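Local coordinates for alpha-acetolactate decarboxylase (Bacillus subtilis subsp. subtilis str. 168, PDB 5XNE), which catalyses the decarboxylation of (2S)-2-acetolactate to (R)-acetoin and carbon dioxide, a step on the way to butanediol that may help control internal pH, at residues B[6-9]-B[10-14]; B[20-24]-B[25-29]; B[127-131]-B[132-136]; B[158-161]-B[162-166]. One frame throughout, in Å; residues are numbered along the deposited sequence.

In the fold
Followed from the N terminus, the four contacts come in series, none enclosing or crossing another, each local to one continuous stretch. Contact 1 leads strand 3-7 into helix 10-14, and contact 2 carries the chain from strand 22-23 into a 3-10 turn before helix 27-30; they meet where Val7 CG1 packs on Phe22 CB. Contact 3 bends the loop between strand 117-124 and helix 136-139, and returns to contact 1 through a probable hydrogen bond from Met136 N to Leu14 O. Contact 4 ends strand 151-160 and comes back to helix 10-14, Thr11 N probably bonding to Gly166 O. Helix 10-14 thus joins contacts 3 and 4, and contacts 1 and 4 both touch the second subunit.

Contact 1 (B[6-9]-B[10-14]); sequences QVST and MTSLL
Thr9 and Ser12 meet at the start of helix 10-14, and the Thr9 side chain shows how. Its CB sits 3.1 Å from Met10 N, a distance set by the covalent chain. From there OG1 is placed between the backbone N and the carbonyl carbon (chi1 76°), which swings it over the first helical turn. At this tip the oxygen accepts from Ser12 N across 3.0 Å, with an N-H...O angle of 148°, and it also lies 3.5 Å from Ser12 CB and 3.1 Å from Thr11 OG1. The Thr9 carbonyl faces the same turn: Thr9 O takes weak bonds from Leu13 N at 3.3 Å and from Ser12 N at 3.2 Å. Ser12 N is therefore shared between side chain and backbone of one residue, the hydroxyl being the better partner by both length and angle. Ser8 OG comes only loosely to Ser12 CB, at 4.1 Å. Tyr163 of the second subunit packs on both Thr9 and Thr11, and the Met10 side chain comes to about 7 Å from the bound zinc ion. A threonine hydroxyl accepting from the amide three residues on, immediately before a helix, is a classical N-cap.

Contact 2 (B[20-24]-B[25-29]); sequences GDFEL and SEIPK
Leu24 and Ile27 carry the apolar side of this turn, lying alongside each other and pointing the same way. Branch CD2 of Leu24 meets Ile27 CD1 at 3.7 Å, and Leu24 CB stands 3.8 Å from the same methyl, which thus rests along the leucine side chain. Ile27 CG1 lies anti to its carbonyl carbon (chi1 -73°) and the chain runs on extended to CD1, which meets the leucine. On the next flank the Phe22 ring crosses Ile27 at about a right angle, its CE2 touching Ile27 CG1 at 4.1 Å, with CG1 at the ring edge near its plane. Cutting Leu24 back to an alanine removes CG and both methyls, and Ile27 CD1 would probably lose its contact with CD2, with a gap opened toward Phe38 and Val64, which the leucine also touches. What brings these groups together is a 3-10 turn: Glu26 N bonds to Glu23 O at 2.9 Å (N-H...O 166°) and Ile27 N to Leu24 O at 3.1 Å, each spanning three residues. On the more exposed side of the turn, Ser25 OG lies 3.4 Å from Glu23 CG. Further out, backbone bonds of Phe22 to Ser70 and of Leu24 to Asp68 fix the entry strand 22-23 against strand 69-70 and its approach, while Phe22 packs on Tyr5 of strand 3-7, and Ile27 on Phe75 of strand 73-76.

Contact 3 (B[127-131]-B[132-136]); sequences ELQEK and PYVPM
A turn built on a cis peptide, Lys131-Pro132, brings the Lys131 chain over one face of the Tyr133 ring in the surface loop that leads to helix 136-139. The lysine runs obliquely across the ring: its CG sits 3.8 Å from the ring centroid and 17° off the normal, a CH-pi contact displaced toward the rim. Farther on, Lys131 CE returns to Tyr133 OH at 3.7 Å and the final bend carries NZ back beside the ring. The tyrosine turns its CG away from its own carbonyl carbon (chi1 -67°), which folds the ring back over the preceding residues. At its edge, in plane, stands Gln129 O, 3.5 Å from Tyr133 CE1; this carbonyl is buried here and has no hydrogen-bonding partner in the model. Gln129 CB touches the same ring atom, Tyr133 CE1, at 3.8 Å. With Glu130 CA and Tyr133 CA only 6.2 Å apart, the chain reverses round the cis-proline in a form resembling a type VIb turn, and no direct hydrogen bond crosses it. A water bridges the residues flanking the turn: it donates to Gln129 OE1 at 2.7 Å and accepts from Val134 N at 2.9 Å. The amide of Gln129 is held from its other end, NE2 giving a bond of 2.9 Å to Glu127 O at 163°, in the amide plane, so its rotation is set from both sides. Tyr133 OH is hydrogen-bonded to Asp19 and Lys40, and the Tyr18 ring meets its ring.

Contact 4 (B[158-161]-B[162-166]); sequences FLTP and AYANG
Pro161 O receives the amide of Ala164 at 3.1 Å, an N-H...O angle of 161°, with the donor standing above the carbonyl plane and not on a lone pair. The bond spans three residues and starts the 3-10 segment 162-164 where strand 151-160 ends; Asn165 N repeats it on Ala162 O at 3.0 Å. Over this turn Tyr163 folds back onto the proline. Its CG lies between the backbone N and the carbonyl carbon (chi1 58°), and this puts one ring face over Pro161 CB, 3.7 Å from the centroid and 22° off the normal, a CH-pi contact offset toward the rim. The closest touch is Pro161 CB to Tyr163 CE2 at 3.5 Å, while Pro161 CG lies 3.6 Å from Tyr163 OH. An alanine at Tyr163 is likely to uncover that side of the proline and leave Asn107 O without the hydroxyl bonded to it. Across the turn Thr160 CG2 meets Ala164 CB at 3.7 Å. Phe109 also touches both Pro161 and Tyr163, and Leu209 of the second subunit packs on the tyrosine. The chemistry implies a strand exit held in two ways, by a backbone bond at the carbonyl and by apolar C-H groups against an aromatic face whose hydroxyl is tied elsewhere.

Contact 1 (B[6-9]-B[10-14])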
loop_
_atom_site.group_PDB
_atom_site.type_symbol
_atom_site.label_atom_id
_atom_site.label_comp_id
_atom_site.label_asym_id
_atom_site.label_seq_id
_atom_site.Cartn_x
_atom_site.Cartn_y
_atom_site.Cartn_z
ATOM N N GLN B 6 -7.834 -4.738 1.862
ATOM C CA GLN B 6 -6.942 -4.760 3.018
ATOM C C GLN B 6 -7.469 -3.860 4.130
ATOM O O GLN B 6 -7.581 -2.641 3.952
ATOM C CB GLN B 6 -5.536 -4.330 2.596
ATOM C CG GLN B 6 -4.528 -4.266 3.714
ATOM C CD GLN B 6 -4.387 -5.577 4.432
ATOM O OE1 GLN B 6 -4.170 -6.614 3.806
ATOM N NE2 GLN B 6 -4.508 -5.551 5.758
ATOM N N VAL B 7 -7.804 -4.465 5.270
ATOM C CA VAL B 7 -8.316 -3.721 6.419
ATOM C C VAL B 7 -7.147 -3.363 7.344
ATOM O O VAL B 7 -6.546 -4.234 7.979
ATOM C CB VAL B 7 -9.386 -4.541 7.173
ATOM C CG1 VAL B 7 -9.761 -3.868 8.493
ATOM C CG2 VAL B 7 -10.625 -4.717 6.301
ATOM N N SER B 8 -6.811 -2.067 7.356
ATOM C CA SER B 8 -5.745 -1.476 8.180
ATOM C C SER B 8 -4.351 -2.054 7.897
ATOM O O SER B 8 -4.137 -2.704 6.859
ATOM C CB SER B 8 -6.078 -1.624 9.674
ATOM O OG SER B 8 -5.297 -0.724 10.459
ATOM N N THR B 9 -3.401 -1.792 8.794
ATOM C CA THR B 9 -2.005 -2.142 8.534
ATOM C C THR B 9 -1.397 -3.035 9.597
ATOM O O THR B 9 -1.777 -2.996 10.778
ATOM C CB THR B 9 -1.093 -0.887 8.419
ATOM O OG1 THR B 9 -0.845 -0.344 9.730
ATOM C CG2 THR B 9 -1.731 0.163 7.521
ATOM N N MET B 10 -0.413 -3.823 9.181
ATOM C CA MET B 10 0.291 -4.682 10.112
ATOM C C MET B 10 1.057 -3.847 11.131
ATOM O O MET B 10 1.150 -4.222 12.298
ATOM C CB MET B 10 1.252 -5.624 9.368
ATOM C CG MET B 10 1.961 -6.602 10.270
ATOM S SD MET B 10 0.796 -7.761 11.017
ATOM C CE MET B 10 1.871 -8.643 12.141
ATOM N N THR B 11 1.573 -2.702 10.706
ATOM C CA THR B 11 2.317 -1.888 11.664
ATOM C C THR B 11 1.415 -1.302 12.757
ATOM O O THR B 11 1.891 -1.057 13.873
ATOM C CB THR B 11 3.076 -0.770 10.980
ATOM O OG1 THR B 11 2.167 0.041 10.231
ATOM C CG2 THR B 11 4.166 -1.358 10.058
ATOM N N SER B 12 0.128 -1.093 12.473
ATOM C CA SER B 12 -0.793 -0.667 13.536
ATOM C C SER B 12 -1.007 -1.794 14.538
ATOM O O SER B 12 -1.055 -1.560 15.764
ATOM C CB SER B 12 -2.131 -0.182 12.949
ATOM O OG SER B 12 -3.010 0.313 13.969
ATOM N N LEU B 13 -1.116 -3.023 14.036
ATOM C CA LEU B 13 -1.199 -4.176 14.910
ATOM C C LEU B 13 0.066 -4.300 15.780
ATOM O O LEU B 13 -0.025 -4.547 16.988
ATOM C CB LEU B 13 -1.426 -5.451 14.085
ATOM C CG LEU B 13 -2.256 -6.571 14.698
ATOM C CD1 LEU B 13 -3.696 -6.146 15.004
ATOM C CD2 LEU B 13 -2.211 -7.800 13.793
ATOM N N LEU B 14 1.239 -4.087 15.182
ATOM C CA LEU B 14 2.493 -4.138 15.932
ATOM C C LEU B 14 2.466 -3.178 17.114
ATOM O O LEU B 14 2.972 -3.503 18.188
ATOM C CB LEU B 14 3.682 -3.803 15.031
ATOM C CG LEU B 14 4.140 -4.817 13.988
ATOM C CD1 LEU B 14 5.368 -4.264 13.259
ATOM C CD2 LEU B 14 4.438 -6.173 14.625
#

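Contact 2 (B[20-24]-B[25-29])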
loop_
_atom_site.group_PDB
_atom_site.type_symbol
_atom_site.label_atom_id
_atom_site.label_comp_id
_atom_site.label_asym_id
_atom_site.label_seq_id
_atom_site.Cartn_x
_atom_site.Cartn_y
_atom_site.Cartn_z
ATOM N N GLY B 20 -10.348 -2.598 16.014
ATOM C CA GLY B 20 -10.713 -1.872 14.810
ATOM C C GLY B 20 -12.208 -1.619 14.729
ATOM O O GLY B 20 -12.950 -1.933 15.660
ATOM N N ASP B 21 -12.655 -1.046 13.614
ATOM C CA ASP B 21 -14.081 -0.816 13.423
ATOM C C ASP B 21 -14.663 -1.591 12.242
ATOM O O ASP B 21 -15.839 -1.423 11.911
ATOM C CB ASP B 21 -14.362 0.687 13.266
ATOM C CG ASP B 21 -13.709 1.291 12.038
ATOM O OD1 ASP B 21 -12.855 0.630 11.408
ATOM O OD2 ASP B 21 -14.037 2.456 11.706
ATOM N N PHE B 22 -13.861 -2.444 11.609
ATOM C CA PHE B 22 -14.398 -3.261 10.523
ATOM C C PHE B 22 -15.319 -4.352 11.047
ATOM O O PHE B 22 -14.923 -5.190 11.861
ATOM C CB PHE B 22 -13.288 -3.897 9.692
ATOM C CG PHE B 22 -13.812 -4.740 8.549
ATOM C CD1 PHE B 22 -14.197 -4.149 7.357
ATOM C CD2 PHE B 22 -13.914 -6.116 8.673
ATOM C CE1 PHE B 22 -14.680 -4.930 6.305
ATOM C CE2 PHE B 22 -14.395 -6.900 7.627
ATOM C CZ PHE B 22 -14.779 -6.305 6.453
ATOM N N GLU B 23 -16.550 -4.340 10.558
ATOM C CA GLU B 23 -17.566 -5.284 11.005
ATOM C C GLU B 23 -17.681 -6.448 10.038
ATOM O O GLU B 23 -17.903 -6.232 8.837
ATOM C CB GLU B 23 -18.907 -4.576 11.130
ATOM C CG GLU B 23 -19.982 -5.406 11.792
ATOM C CD GLU B 23 -20.765 -4.594 12.793
ATOM O OE1 GLU B 23 -20.457 -3.385 12.956
ATOM O OE2 GLU B 23 -21.699 -5.146 13.415
ATOM N N LEU B 24 -17.527 -7.668 10.548
ATOM C CA LEU B 24 -17.467 -8.845 9.678
ATOM C C LEU B 24 -18.812 -9.109 8.985
ATOM O O LEU B 24 -18.886 -9.901 8.045
ATOM C CB LEU B 24 -16.982 -10.089 10.457
ATOM C CG LEU B 24 -15.509 -10.015 10.944
ATOM C CD1 LEU B 24 -14.800 -11.348 11.283
ATOM C CD2 LEU B 24 -14.665 -9.305 9.948
ATOM N N SER B 25 -19.867 -8.413 9.397
ATOM C CA SER B 25 -21.103 -8.474 8.624
ATOM C C SER B 25 -20.871 -7.993 7.188
ATOM O O SER B 25 -21.634 -8.324 6.283
ATOM C CB SER B 25 -22.195 -7.633 9.284
ATOM O OG SER B 25 -21.909 -6.257 9.124
ATOM N N GLU B 26 -19.821 -7.212 6.968
ATOM C CA GLU B 26 -19.605 -6.670 5.643
ATOM C C GLU B 26 -18.609 -7.466 4.813
ATOM O O GLU B 26 -18.329 -7.098 3.674
ATOM C CB GLU B 26 -19.182 -5.219 5.758
ATOM C CG GLU B 26 -20.400 -4.362 6.130
ATOM C CD GLU B 26 -20.006 -3.196 6.949
ATOM O OE1 GLU B 26 -18.888 -2.707 6.721
ATOM O OE2 GLU B 26 -20.805 -2.766 7.813
ATOM N N ILE B 27 -18.110 -8.573 5.358
ATOM C CA ILE B 27 -17.248 -9.461 4.567
ATOM C C ILE B 27 -17.816 -9.788 3.168
ATOM O O ILE B 27 -17.094 -9.658 2.190
ATOM C CB ILE B 27 -16.949 -10.773 5.331
ATOM C CG1 ILE B 27 -15.964 -10.500 6.476
ATOM C CG2 ILE B 27 -16.398 -11.849 4.375
ATOM C CD1 ILE B 27 -15.644 -11.712 7.317
ATOM N N PRO B 28 -19.114 -10.156 3.059
ATOM C CA PRO B 28 -19.583 -10.512 1.712
ATOM C C PRO B 28 -19.531 -9.386 0.676
ATOM O O PRO B 28 -19.623 -9.675 -0.518
ATOM C CB PRO B 28 -21.039 -10.936 1.949
ATOM C CG PRO B 28 -21.099 -11.338 3.361
ATOM C CD PRO B 28 -20.148 -10.422 4.077
ATOM N N LYS B 29 -19.384 -8.134 1.104
ATOM C CA LYS B 29 -19.214 -7.033 0.167
ATOM C C LYS B 29 -17.827 -7.011 -0.472
ATOM O O LYS B 29 -17.640 -6.392 -1.520
ATOM C CB LYS B 29 -19.449 -5.679 0.859
ATOM C CG LYS B 29 -20.794 -5.544 1.559
ATOM C CD LYS B 29 -20.939 -4.141 2.172
ATOM C CE LYS B 29 -22.344 -3.914 2.727
ATOM N NZ LYS B 29 -22.725 -4.916 3.772
#

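Contact 3 (B[127-131]-B[132-136])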
loop_
_atom_site.group_PDB
_atom_site.type_symbol
_atom_site.label_atom_id
_atom_site.label_comp_id
_atom_site.label_asym_id
_atom_site.label_seq_id
_atom_site.Cartn_x
_atom_site.Cartn_y
_atom_site.Cartn_z
ATOM N N GLU B 127 -4.459 -14.830 21.270
ATOM C CA GLU B 127 -5.516 -14.901 22.274
ATOM C C GLU B 127 -5.951 -13.527 22.739
ATOM O O GLU B 127 -5.167 -12.572 22.701
ATOM C CB GLU B 127 -5.058 -15.684 23.505
ATOM C CG GLU B 127 -4.748 -17.131 23.281
ATOM C CD GLU B 127 -4.388 -17.827 24.590
ATOM O OE1 GLU B 127 -3.389 -17.421 25.224
ATOM O OE2 GLU B 127 -5.118 -18.755 24.993
ATOM N N LEU B 128 -7.185 -13.461 23.221
ATOM C CA LEU B 128 -7.781 -12.207 23.681
ATOM C C LEU B 128 -6.868 -11.478 24.664
ATOM O O LEU B 128 -6.366 -12.058 25.631
ATOM C CB LEU B 128 -9.166 -12.475 24.304
ATOM C CG LEU B 128 -10.116 -11.341 24.751
ATOM C CD1 LEU B 128 -11.489 -11.886 25.111
ATOM C CD2 LEU B 128 -9.606 -10.560 25.950
ATOM N N GLN B 129 -6.678 -10.190 24.395
ATOM C CA GLN B 129 -5.839 -9.302 25.184
ATOM C C GLN B 129 -6.684 -8.388 26.047
ATOM O O GLN B 129 -7.791 -8.024 25.668
ATOM C CB GLN B 129 -4.952 -8.451 24.265
ATOM C CG GLN B 129 -4.079 -9.266 23.317
ATOM C CD GLN B 129 -2.944 -9.958 24.045
ATOM O OE1 GLN B 129 -2.140 -9.311 24.724
ATOM N NE2 GLN B 129 -2.871 -11.283 23.913
ATOM N N GLU B 130 -6.149 -7.998 27.202
ATOM C CA GLU B 130 -6.836 -7.049 28.068
ATOM C C GLU B 130 -6.162 -5.689 28.046
ATOM O O GLU B 130 -4.933 -5.590 28.032
ATOM C CB GLU B 130 -6.892 -7.570 29.503
ATOM C CG GLU B 130 -7.597 -8.896 29.663
ATOM C CD GLU B 130 -8.127 -9.101 31.074
ATOM O OE1 GLU B 130 -7.303 -9.238 32.009
ATOM O OE2 GLU B 130 -9.368 -9.129 31.245
ATOM N N LYS B 131 -6.964 -4.626 28.041
ATOM C CA LYS B 131 -6.401 -3.280 28.082
ATOM C C LYS B 131 -5.753 -3.022 29.451
ATOM O O LYS B 131 -6.200 -3.570 30.454
ATOM C CB LYS B 131 -7.486 -2.237 27.782
ATOM C CG LYS B 131 -7.928 -2.241 26.304
ATOM C CD LYS B 131 -9.318 -1.671 26.125
ATOM C CE LYS B 131 -9.612 -1.426 24.659
ATOM N NZ LYS B 131 -8.835 -0.253 24.150
ATOM N N PRO B 132 -4.681 -2.217 29.486
ATOM C CA PRO B 132 -4.036 -1.571 28.342
ATOM C C PRO B 132 -3.233 -2.568 27.528
ATOM O O PRO B 132 -2.539 -3.421 28.079
ATOM C CB PRO B 132 -3.122 -0.532 28.991
ATOM C CG PRO B 132 -2.786 -1.126 30.308
ATOM C CD PRO B 132 -3.999 -1.882 30.754
ATOM N N TYR B 133 -3.351 -2.454 26.216
ATOM C CA TYR B 133 -2.690 -3.382 25.314
ATOM C C TYR B 133 -1.173 -3.194 25.317
ATOM O O TYR B 133 -0.669 -2.083 25.511
ATOM C CB TYR B 133 -3.235 -3.202 23.895
ATOM C CG TYR B 133 -4.682 -3.604 23.709
ATOM C CD1 TYR B 133 -5.252 -4.636 24.447
ATOM C CD2 TYR B 133 -5.485 -2.942 22.781
ATOM C CE1 TYR B 133 -6.577 -5.010 24.264
ATOM C CE2 TYR B 133 -6.809 -3.304 22.591
ATOM C CZ TYR B 133 -7.352 -4.340 23.321
ATOM O OH TYR B 133 -8.665 -4.702 23.110
ATOM N N VAL B 134 -0.458 -4.293 25.104
ATOM C CA VAL B 134 0.984 -4.265 24.895
ATOM C C VAL B 134 1.306 -4.436 23.407
ATOM O O VAL B 134 0.446 -4.883 22.637
ATOM C CB VAL B 134 1.680 -5.362 25.729
ATOM C CG1 VAL B 134 1.308 -5.193 27.199
ATOM C CG2 VAL B 134 1.303 -6.758 25.238
ATOM N N PRO B 135 2.531 -4.071 22.985
ATOM C CA PRO B 135 2.887 -4.255 21.572
ATOM C C PRO B 135 2.837 -5.727 21.177
ATOM O O PRO B 135 2.962 -6.613 22.038
ATOM C CB PRO B 135 4.317 -3.713 21.487
ATOM C CG PRO B 135 4.432 -2.778 22.647
ATOM C CD PRO B 135 3.604 -3.393 23.732
ATOM N N MET B 136 2.658 -5.990 19.889
ATOM C CA MET B 136 2.428 -7.362 19.450
ATOM C C MET B 136 3.608 -8.290 19.716
ATOM O O MET B 136 3.402 -9.470 19.969
ATOM C CB MET B 136 2.075 -7.402 17.966
ATOM C CG MET B 136 1.475 -8.732 17.566
ATOM S SD MET B 136 0.884 -8.717 15.868
ATOM C CE MET B 136 0.415 -10.451 15.682
HETATM O O HOH W 1 -2.173 -6.681 25.228
#

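Contact 4 (B[158-161]-B[162-166])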
loop_
_atom_site.group_PDB
_atom_site.type_symbol
_atom_site.label_atom_id
_atom_site.label_comp_id
_atom_site.label_asym_id
_atom_site.label_seq_id
_atom_site.Cartn_x
_atom_site.Cartn_y
_atom_site.Cartn_z
ATOM N N PHE B 158 -2.289 -15.417 1.574
ATOM C CA PHE B 158 -1.902 -14.484 0.527
ATOM C C PHE B 158 -0.401 -14.429 0.351
ATOM O O PHE B 158 0.361 -14.618 1.302
ATOM C CB PHE B 158 -2.414 -13.076 0.842
ATOM C CG PHE B 158 -3.912 -12.971 0.890
ATOM C CD1 PHE B 158 -4.642 -12.796 -0.276
ATOM C CD2 PHE B 158 -4.588 -13.047 2.100
ATOM C CE1 PHE B 158 -6.021 -12.699 -0.245
ATOM C CE2 PHE B 158 -5.976 -12.953 2.139
ATOM C CZ PHE B 158 -6.690 -12.767 0.966
ATOM N N LEU B 159 0.008 -14.181 -0.890
ATOM C CA LEU B 159 1.378 -13.756 -1.173
ATOM C C LEU B 159 1.376 -12.259 -1.436
ATOM O O LEU B 159 0.611 -11.756 -2.260
ATOM C CB LEU B 159 1.977 -14.500 -2.367
ATOM C CG LEU B 159 3.487 -14.199 -2.512
ATOM C CD1 LEU B 159 4.427 -15.120 -1.687
ATOM C CD2 LEU B 159 3.893 -14.131 -3.957
ATOM N N THR B 160 2.250 -11.550 -0.732
ATOM C CA THR B 160 2.296 -10.098 -0.797
ATOM C C THR B 160 3.672 -9.625 -1.257
ATOM O O THR B 160 4.682 -10.095 -0.737
ATOM C CB THR B 160 1.959 -9.504 0.574
ATOM O OG1 THR B 160 0.606 -9.853 0.908
ATOM C CG2 THR B 160 2.112 -7.995 0.576
ATOM N N PRO B 161 3.711 -8.722 -2.253
ATOM C CA PRO B 161 4.990 -8.164 -2.717
ATOM C C PRO B 161 5.721 -7.396 -1.634
ATOM O O PRO B 161 5.083 -6.826 -0.736
ATOM C CB PRO B 161 4.576 -7.203 -3.849
ATOM C CG PRO B 161 3.239 -7.637 -4.269
ATOM C CD PRO B 161 2.575 -8.201 -3.025
ATOM N N ALA B 162 7.047 -7.336 -1.739
ATOM C CA ALA B 162 7.850 -6.668 -0.716
ATOM C C ALA B 162 7.472 -5.196 -0.514
ATOM O O ALA B 162 7.545 -4.703 0.613
ATOM C CB ALA B 162 9.326 -6.785 -1.036
ATOM N N TYR B 163 7.063 -4.497 -1.571
ATOM C CA TYR B 163 6.745 -3.072 -1.424
ATOM C C TYR B 163 5.537 -2.808 -0.508
ATOM O O TYR B 163 5.332 -1.679 -0.065
ATOM C CB TYR B 163 6.529 -2.407 -2.794
ATOM C CG TYR B 163 5.451 -3.009 -3.658
ATOM C CD1 TYR B 163 4.092 -2.860 -3.340
ATOM C CD2 TYR B 163 5.780 -3.702 -4.821
ATOM C CE1 TYR B 163 3.106 -3.411 -4.137
ATOM C CE2 TYR B 163 4.799 -4.242 -5.629
ATOM C CZ TYR B 163 3.459 -4.093 -5.288
ATOM O OH TYR B 163 2.486 -4.636 -6.071
ATOM N N ALA B 164 4.762 -3.842 -0.191
ATOM C CA ALA B 164 3.615 -3.646 0.701
ATOM C C ALA B 164 3.885 -4.170 2.114
ATOM O O ALA B 164 2.969 -4.194 2.960
ATOM C CB ALA B 164 2.361 -4.296 0.118
ATOM N N ASN B 165 5.128 -4.558 2.395
ATOM C CA ASN B 165 5.456 -5.013 3.746
ATOM C C ASN B 165 5.205 -3.897 4.755
ATOM O O ASN B 165 5.597 -2.760 4.529
ATOM C CB ASN B 165 6.905 -5.481 3.840
ATOM C CG ASN B 165 7.146 -6.408 5.033
ATOM O OD1 ASN B 165 6.293 -7.233 5.397
ATOM N ND2 ASN B 165 8.310 -6.267 5.655
ATOM N N GLY B 166 4.553 -4.227 5.864
ATOM C CA GLY B 166 4.133 -3.201 6.800
ATOM C C GLY B 166 2.670 -2.812 6.649
ATOM O O GLY B 166 1.997 -2.594 7.658
#